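Local coordinates for putative hexulose 6 phosphate synthase (Salmonella typhimurium, PDB 3F4W), which is a putative synthase of the orotidine 5'-phosphate decarboxylase/HUMPS family, built as a TIM barrel of eight parallel strands ringed by helices, at residues Thr152-Lys155 with Val156-Lys159. Sequence-based numbering, arbitrary orientation.
Sequences TMLK and VRRK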
# COMPACT_ATOMS: atom_id res chain seq x y z
N THR A 152 13.79 16.87 -12.23
CA THR A 152 14.84 15.86 -12.18
C THR A 152 14.46 14.63 -13.00
O THR A 152 15.27 14.13 -13.78
CB THR A 152 15.14 15.43 -10.74
OG1 THR A 152 15.64 16.56 -10.01
CG2 THR A 152 16.17 14.32 -10.72
N MET A 153 13.23 14.16 -12.83
CA MET A 153 12.76 13.01 -13.58
C MET A 153 12.95 13.20 -15.08
O MET A 153 13.47 12.32 -15.77
CB MET A 153 11.29 12.72 -13.27
CG MET A 153 10.70 11.63 -14.14
SD MET A 153 11.44 10.02 -13.80
CE MET A 153 10.54 9.54 -12.33
N LEU A 154 12.53 14.35 -15.60
CA LEU A 154 12.61 14.62 -17.03
C LEU A 154 14.05 14.70 -17.55
O LEU A 154 14.31 14.42 -18.72
CB LEU A 154 11.84 15.90 -17.38
CG LEU A 154 10.33 15.79 -17.21
CD1 LEU A 154 9.64 17.12 -17.46
CD2 LEU A 154 9.78 14.71 -18.12
N LYS A 155 14.97 15.07 -16.67
CA LYS A 155 16.38 15.15 -17.05
C LYS A 155 17.04 13.77 -17.04
O LYS A 155 17.94 13.50 -17.85
CB LYS A 155 17.13 16.09 -16.11
CG LYS A 155 16.58 17.50 -16.07
CD LYS A 155 17.29 18.34 -15.02
CE LYS A 155 18.66 18.79 -15.50
NZ LYS A 155 18.54 19.86 -16.52
N VAL A 156 16.59 12.89 -16.15
CA VAL A 156 17.24 11.59 -15.97
C VAL A 156 16.61 10.47 -16.79
O VAL A 156 17.31 9.59 -17.26
CB VAL A 156 17.26 11.17 -14.48
CG1 VAL A 156 17.94 9.82 -14.33
CG2 VAL A 156 17.96 12.22 -13.64
N ARG A 157 15.29 10.51 -16.96
CA ARG A 157 14.60 9.42 -17.65
C ARG A 157 15.10 9.25 -19.09
O ARG A 157 15.39 10.22 -19.78
CB ARG A 157 13.08 9.62 -17.62
CG ARG A 157 12.54 10.73 -18.49
CD ARG A 157 12.20 10.25 -19.90
NE ARG A 157 11.83 11.36 -20.76
CZ ARG A 157 10.58 11.73 -21.03
NH1 ARG A 157 9.57 11.05 -20.50
NH2 ARG A 157 10.34 12.76 -21.82
N ARG A 158 15.19 8.00 -19.53
CA ARG A 158 15.64 7.69 -20.88
C ARG A 158 14.48 7.40 -21.83
O ARG A 158 14.37 8.01 -22.90
CB ARG A 158 16.60 6.50 -20.87
CG ARG A 158 17.94 6.79 -20.22
CD ARG A 158 18.85 5.57 -20.30
NE ARG A 158 20.07 5.74 -19.51
CZ ARG A 158 21.00 4.80 -19.37
NH1 ARG A 158 20.86 3.63 -19.98
NH2 ARG A 158 22.08 5.04 -18.63
N LYS A 159 13.62 6.48 -21.43
CA LYS A 159 12.52 6.03 -22.28
C LYS A 159 11.17 6.09 -21.58
O LYS A 159 10.13 6.21 -22.23
CB LYS A 159 12.77 4.61 -22.78
CG LYS A 159 13.87 4.48 -23.81
CD LYS A 159 13.96 3.06 -24.34
CE LYS A 159 14.97 2.94 -25.47
NZ LYS A 159 15.05 1.55 -26.00
O HOH W 1 16.09 12.83 -20.46
O HOH W 2 18.23 11.43 -19.86
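The carbonyl oxygen of M153 takes two backbone N-H groups: a firm hydrogen bond from R157 N to M153 O, 2.8 Å long and 163° at the hydrogen, and a weak one from V156 N. V156 N also donates a hydrogen bond to T152 O, 3.0 Å, so the last helical turn is held by i+4 bonds up to R157, the first residue to leave helical backbone angles. Where the chain departs, two waters bridge the carbonyls: one is hydrogen-bonded to L154 O and R157 O, the other to K155 O and R157 O. Two side-chain pairs follow the i+4 spacing. T152 and V156 lie alongside each other, CG2 of T152 being 4.0 Å from CG2 of V156. M153 crosses R157 at about a right angle, with M153 SD 4.2 Å from R157 CB. A chi1 of 72° tucks R157 CG in against the main chain, flanked by N and C and 3.3 Å from M153 O. In an i, i+3 contact, the bend at chi2 (90°) leaves L154 CD2 over one face of the guanidinium, displaced toward its rim and 4.2 Å from R157 NH2. R157 NH1 is hydrogen-bonded to A160 O, which anchors that end. E124 of helix 116-126 accepts from R158 N and K159 N, while T152, M153 and V156 pack on that helix; M153 also reaches strands 130-134 and 161-165, seating the end of helix 147-156 against the barrel.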